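Long-range contact in extracellular solute-binding protein, family 1 (PDB 6FTH), which probably captures human milk oligosaccharides outside the cell and delivers them to an ABC transporter for uptake: residues 48-60 with 355-369. Numbering follows the deposited sequence.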
loop_
_atom_site.group_PDB
_atom_site.type_symbol
_atom_site.label_atom_id
_atom_site.label_comp_id
_atom_site.label_asym_id
_atom_site.label_seq_id
_atom_site.Cartn_x
_atom_site.Cartn_y
_atom_site.Cartn_z
ATOM N N TRP A 48 5.083 27.147 -1.355
ATOM C CA TRP A 48 5.953 26.438 -2.291
ATOM C C TRP A 48 5.347 26.395 -3.680
ATOM O O TRP A 48 6.083 26.398 -4.674
ATOM C CB TRP A 48 6.281 25.025 -1.783
ATOM C CG TRP A 48 5.106 24.084 -1.711
ATOM C CD1 TRP A 48 4.396 23.772 -0.599
ATOM C CD2 TRP A 48 4.510 23.350 -2.787
ATOM N NE1 TRP A 48 3.387 22.897 -0.907
ATOM C CE2 TRP A 48 3.440 22.616 -2.243
ATOM C CE3 TRP A 48 4.783 23.233 -4.158
ATOM C CZ2 TRP A 48 2.626 21.786 -3.027
ATOM C CZ3 TRP A 48 3.979 22.406 -4.933
ATOM C CH2 TRP A 48 2.906 21.709 -4.363
ATOM N N ALA A 49 4.012 26.350 -3.778
ATOM C CA ALA A 49 3.376 26.286 -5.086
ATOM C C ALA A 49 3.477 27.624 -5.816
ATOM O O ALA A 49 3.561 27.657 -7.055
ATOM C CB ALA A 49 1.920 25.857 -4.953
ATOM N N LYS A 50 3.445 28.728 -5.066
ATOM C CA LYS A 50 3.691 30.040 -5.653
ATOM C C LYS A 50 5.142 30.164 -6.105
ATOM O O LYS A 50 5.417 30.646 -7.215
ATOM C CB LYS A 50 3.343 31.127 -4.629
ATOM C CG LYS A 50 1.859 31.310 -4.404
ATOM C CD LYS A 50 1.560 32.669 -3.762
ATOM C CE LYS A 50 0.056 32.910 -3.609
ATOM N NZ LYS A 50 -0.748 32.575 -4.820
ATOM N N ASP A 51 6.072 29.705 -5.265
ATOM C CA ASP A 51 7.483 29.658 -5.643
ATOM C C ASP A 51 7.679 28.821 -6.901
ATOM O O ASP A 51 8.433 29.201 -7.803
ATOM C CB ASP A 51 8.324 29.054 -4.512
ATOM C CG ASP A 51 8.384 29.926 -3.271
ATOM O OD1 ASP A 51 7.908 31.082 -3.317
ATOM O OD2 ASP A 51 8.917 29.450 -2.243
ATOM N N LEU A 52 7.017 27.659 -6.972
ATOM C CA LEU A 52 7.227 26.769 -8.103
ATOM C C LEU A 52 6.812 27.438 -9.398
ATOM O O LEU A 52 7.517 27.356 -10.410
ATOM C CB LEU A 52 6.425 25.485 -7.891
ATOM C CG LEU A 52 6.403 24.443 -9.013
ATOM C CD1 LEU A 52 7.786 23.894 -9.226
ATOM C CD2 LEU A 52 5.408 23.327 -8.657
ATOM N N GLU A 53 5.653 28.100 -9.376
ATOM C CA GLU A 53 5.148 28.794 -10.548
ATOM C C GLU A 53 6.125 29.867 -11.009
ATOM O O GLU A 53 6.418 29.977 -12.201
ATOM C CB GLU A 53 3.787 29.411 -10.228
ATOM C CG GLU A 53 3.160 30.077 -11.417
ATOM C CD GLU A 53 1.721 30.497 -11.151
ATOM O OE1 GLU A 53 1.327 30.589 -9.971
ATOM O OE2 GLU A 53 0.984 30.711 -12.123
ATOM N N ALA A 54 6.652 30.653 -10.073
ATOM C CA ALA A 54 7.645 31.660 -10.434
ATOM C C ALA A 54 8.877 31.010 -11.047
ATOM O O ALA A 54 9.383 31.450 -12.089
ATOM C CB ALA A 54 8.039 32.440 -9.183
ATOM N N ASP A 55 9.366 29.942 -10.417
ATOM C CA ASP A 55 10.577 29.279 -10.892
ATOM C C ASP A 55 10.366 28.635 -12.243
ATOM O O ASP A 55 11.320 28.464 -13.002
ATOM C CB ASP A 55 11.017 28.212 -9.896
ATOM C CG ASP A 55 11.664 28.794 -8.664
ATOM O OD1 ASP A 55 11.760 30.051 -8.554
ATOM O OD2 ASP A 55 12.090 27.995 -7.806
ATOM N N CYS A 56 9.138 28.251 -12.552
ATOM C CA CYS A 56 8.846 27.706 -13.859
ATOM C C CYS A 56 8.752 28.786 -14.929
ATOM O O CYS A 56 8.822 28.467 -16.113
ATOM C CB CYS A 56 7.526 26.955 -13.793
ATOM S SG CYS A 56 7.540 25.455 -14.785
ATOM N N ASP A 57 8.591 30.051 -14.542
ATOM C CA ASP A 57 8.404 31.131 -15.505
ATOM C C ASP A 57 7.206 30.841 -16.404
ATOM O O ASP A 57 7.244 31.056 -17.615
ATOM C CB ASP A 57 9.669 31.363 -16.327
ATOM C CG ASP A 57 9.786 32.788 -16.834
ATOM O OD1 ASP A 57 9.046 33.668 -16.342
ATOM O OD2 ASP A 57 10.621 33.025 -17.728
ATOM N N CYS A 58 6.137 30.319 -15.810
ATOM C CA CYS A 58 4.926 29.996 -16.546
ATOM C C CYS A 58 3.738 30.381 -15.685
ATOM O O CYS A 58 3.881 30.784 -14.531
ATOM C CB CYS A 58 4.869 28.506 -16.924
ATOM S SG CYS A 58 4.569 27.407 -15.533
ATOM N N LYS A 59 2.553 30.284 -16.265
ATOM C CA LYS A 59 1.318 30.470 -15.521
ATOM C C LYS A 59 0.693 29.102 -15.320
ATOM O O LYS A 59 0.425 28.400 -16.302
ATOM C CB LYS A 59 0.363 31.384 -16.282
ATOM C CG LYS A 59 -1.007 31.510 -15.637
ATOM C CD LYS A 59 -0.928 32.182 -14.281
ATOM C CE LYS A 59 -2.231 32.040 -13.513
ATOM N NZ LYS A 59 -3.388 31.891 -14.440
ATOM N N ILE A 60 0.468 28.728 -14.059
ATOM C CA ILE A 60 -0.159 27.451 -13.718
ATOM C C ILE A 60 -1.634 27.689 -13.441
ATOM O O ILE A 60 -2.000 28.487 -12.568
ATOM C CB ILE A 60 0.526 26.777 -12.523
ATOM C CG1 ILE A 60 1.986 26.462 -12.860
ATOM C CG2 ILE A 60 -0.239 25.507 -12.146
ATOM C CD1 ILE A 60 2.793 25.954 -11.684
ATOM N N LYS A 355 9.650 21.336 -17.756
ATOM C CA LYS A 355 10.381 22.092 -16.748
ATOM C C LYS A 355 9.681 22.000 -15.399
ATOM O O LYS A 355 10.336 21.861 -14.356
ATOM C CB LYS A 355 10.519 23.552 -17.182
ATOM C CG LYS A 355 11.084 24.419 -16.077
ATOM C CD LYS A 355 11.853 25.631 -16.588
ATOM C CE LYS A 355 10.982 26.570 -17.329
ATOM N NZ LYS A 355 11.626 27.943 -17.386
ATOM N N LEU A 356 8.347 22.056 -15.404
ATOM C CA LEU A 356 7.580 21.870 -14.172
ATOM C C LEU A 356 7.836 20.496 -13.541
ATOM O O LEU A 356 8.018 20.387 -12.318
ATOM C CB LEU A 356 6.087 22.061 -14.460
ATOM C CG LEU A 356 5.111 21.794 -13.321
ATOM C CD1 LEU A 356 5.347 22.786 -12.190
ATOM C CD2 LEU A 356 3.673 21.895 -13.816
ATOM N N ALA A 357 7.836 19.435 -14.351
ATOM C CA ALA A 357 8.191 18.114 -13.834
ATOM C C ALA A 357 9.580 18.129 -13.216
ATOM O O ALA A 357 9.801 17.614 -12.111
ATOM C CB ALA A 357 8.152 17.084 -14.961
ATOM N N ASN A 358 10.542 18.687 -13.937
ATOM C CA ASN A 358 11.901 18.679 -13.435
ATOM C C ASN A 358 11.972 19.368 -12.082
ATOM O O ASN A 358 12.670 18.903 -11.178
ATOM C CB ASN A 358 12.835 19.354 -14.439
ATOM C CG ASN A 358 14.269 19.172 -14.064
ATOM O OD1 ASN A 358 14.713 18.048 -13.832
ATOM N ND2 ASN A 358 14.997 20.282 -13.908
ATOM N N LEU A 359 11.245 20.477 -11.925
ATOM C CA LEU A 359 11.283 21.223 -10.673
ATOM C C LEU A 359 10.559 20.483 -9.548
ATOM O O LEU A 359 11.041 20.458 -8.405
ATOM C CB LEU A 359 10.705 22.621 -10.874
ATOM C CG LEU A 359 11.537 23.534 -11.782
ATOM C CD1 LEU A 359 10.803 24.833 -12.023
ATOM C CD2 LEU A 359 12.912 23.805 -11.154
ATOM N N LEU A 360 9.404 19.860 -9.851
ATOM C CA LEU A 360 8.711 19.047 -8.855
ATOM C C LEU A 360 9.630 18.003 -8.251
ATOM O O LEU A 360 9.565 17.745 -7.043
ATOM C CB LEU A 360 7.477 18.358 -9.456
ATOM C CG LEU A 360 6.270 19.273 -9.697
ATOM C CD1 LEU A 360 5.269 18.565 -10.595
ATOM C CD2 LEU A 360 5.597 19.709 -8.412
ATOM N N TYR A 361 10.491 17.408 -9.084
ATOM C CA TYR A 361 11.394 16.333 -8.687
ATOM C C TYR A 361 12.740 16.835 -8.177
ATOM O O TYR A 361 13.615 16.024 -7.834
ATOM C CB TYR A 361 11.526 15.319 -9.841
ATOM C CG TYR A 361 10.278 14.443 -9.918
ATOM C CD1 TYR A 361 9.083 14.931 -10.438
ATOM C CD2 TYR A 361 10.273 13.161 -9.395
ATOM C CE1 TYR A 361 7.928 14.164 -10.450
ATOM C CE2 TYR A 361 9.116 12.378 -9.412
ATOM C CZ TYR A 361 7.959 12.883 -9.939
ATOM O OH TYR A 361 6.800 12.136 -9.950
ATOM N N SER A 362 12.916 18.152 -8.076
ATOM C CA SER A 362 14.087 18.659 -7.388
ATOM C C SER A 362 13.898 18.493 -5.889
ATOM O O SER A 362 12.776 18.412 -5.389
ATOM C CB SER A 362 14.293 20.151 -7.700
ATOM O OG SER A 362 13.335 20.961 -7.050
ATOM N N GLU A 363 15.012 18.507 -5.153
ATOM C CA GLU A 363 14.925 18.373 -3.704
ATOM C C GLU A 363 14.103 19.503 -3.094
ATOM O O GLU A 363 13.250 19.259 -2.228
ATOM C CB GLU A 363 16.333 18.306 -3.113
ATOM C CG GLU A 363 16.391 18.100 -1.609
ATOM C CD GLU A 363 17.810 17.968 -1.091
ATOM O OE1 GLU A 363 18.615 17.366 -1.840
ATOM O OE2 GLU A 363 18.108 18.450 0.033
ATOM N N LYS A 364 14.322 20.735 -3.580
ATOM C CA LYS A 364 13.581 21.914 -3.129
ATOM C C LYS A 364 12.072 21.680 -3.112
ATOM O O LYS A 364 11.402 21.947 -2.103
ATOM C CB LYS A 364 13.929 23.082 -4.058
ATOM C CG LYS A 364 13.244 24.398 -3.756
ATOM C CD LYS A 364 13.611 25.509 -4.776
ATOM C CE LYS A 364 15.071 25.925 -4.717
ATOM N NZ LYS A 364 15.348 27.083 -5.632
ATOM N N TYR A 365 11.518 21.166 -4.210
ATOM C CA TYR A 365 10.057 21.037 -4.295
ATOM C C TYR A 365 9.548 19.671 -3.850
ATOM O O TYR A 365 8.417 19.565 -3.383
ATOM C CB TYR A 365 9.529 21.458 -5.669
ATOM C CG TYR A 365 9.711 22.948 -5.846
ATOM C CD1 TYR A 365 8.963 23.816 -5.100
ATOM C CD2 TYR A 365 10.678 23.456 -6.682
ATOM C CE1 TYR A 365 9.147 25.198 -5.180
ATOM C CE2 TYR A 365 10.882 24.834 -6.793
ATOM C CZ TYR A 365 10.107 25.690 -6.031
ATOM O OH TYR A 365 10.304 27.053 -6.108
ATOM N N SER A 366 10.363 18.630 -3.940
ATOM C CA SER A 366 9.925 17.338 -3.421
ATOM C C SER A 366 9.764 17.392 -1.910
ATOM O O SER A 366 8.755 16.928 -1.367
ATOM C CB SER A 366 10.913 16.240 -3.832
ATOM O OG SER A 366 10.842 15.931 -5.215
ATOM N N VAL A 367 10.722 18.005 -1.210
ATOM C CA VAL A 367 10.610 18.104 0.239
ATOM C C VAL A 367 9.433 18.985 0.631
ATOM O O VAL A 367 8.675 18.641 1.545
ATOM C CB VAL A 367 11.936 18.571 0.872
ATOM C CG1 VAL A 367 11.735 18.842 2.346
ATOM C CG2 VAL A 367 13.021 17.518 0.659
ATOM N N GLN A 368 9.244 20.113 -0.070
ATOM C CA GLN A 368 8.152 21.018 0.291
ATOM C C GLN A 368 6.780 20.431 -0.056
ATOM O O GLN A 368 5.816 20.632 0.686
ATOM C CB GLN A 368 8.357 22.395 -0.337
ATOM C CG GLN A 368 9.510 23.165 0.290
ATOM C CD GLN A 368 9.583 24.579 -0.241
ATOM O OE1 GLN A 368 9.077 25.512 0.398
ATOM N NE2 GLN A 368 10.170 24.746 -1.424
ATOM N N GLN A 369 6.659 19.677 -1.147
ATOM C CA GLN A 369 5.381 18.998 -1.364
ATOM C C GLN A 369 5.090 18.021 -0.243
ATOM O O GLN A 369 3.952 17.881 0.208
ATOM C CB GLN A 369 5.381 18.221 -2.669
ATOM C CG GLN A 369 5.405 18.983 -3.935
ATOM C CD GLN A 369 5.525 18.023 -5.080
ATOM O OE1 GLN A 369 4.559 17.327 -5.417
ATOM N NE2 GLN A 369 6.730 17.878 -5.620
HETATM O O HOH W 1 8.138 27.959 -0.080
HETATM O O HOH W 2 10.634 27.320 -2.709
HETATM O O HOH W 3 14.410 26.434 -8.293
HETATM O O HOH W 4 12.533 29.135 -15.261
HETATM O O HOH W 5 13.306 29.368 -5.915
#
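Asp-55 OD2 is gripped by three donors: the hydroxyl of Tyr-365, which gives its proton from Tyr-365 OH over 2.6 Å, and two waters. The phenol meets the carboxylate from well above its plane, while Asp-55 OD2 lies at the edge of the Tyr-365 ring, near its plane. Both waters also accept from Lys-364 NZ, which stays 4.0 Å from Asp-55 OD2, so the opposite charges face each other through solvent and probably help keep the aspartate ionised. The Tyr-365 ring is a knob set among Trp-48, Asp-51, Leu-52 and Asp-55. Leu-52 CD1 lies over the middle of one face in a CH-pi contact, 3.9 Å from the ring centroid of Tyr-365, and Asp-51 CB touches the hydroxyl end in the ring plane. Leu-52 is the answering knob: with CG anti to the backbone N (chi1 175°), its CD2 branch meets Leu-356 CD1 and Leu-360 CD2, while CD1 packs on Leu-359 CB. A phenylalanine in place of Tyr-365 would probably leave Asp-55 OD2 without its direct protein donor. Toward the start of helix 47-56, Gln-369 CG sits over the six-membered ring of Trp-48, 3.9 Å from its centroid, and the indole NE1 bonds to Pro-403 O. Here a water donates to both Asp-51 OD2 and Gln-368 OE1, the latter also held by Phe-374 N; Asp-51 OD1 bonds to Gln-47 NE2. At the other end Cys-56 SG packs on Leu-356 CB, and Lys-355 NZ bonds weakly to Cys-56 O (3.1 Å). Helix 48-56 runs nearly antiparallel to helix 363-369 (156°) and crosses helix 355-360 more steeply (134°); Leu-356 and Ile-60 carry the packing onto Val-32 of strand 29-36, in the sheet of one alpha/beta lobe, consistent with the two-lobed type 2 periplasmic-binding-protein fold.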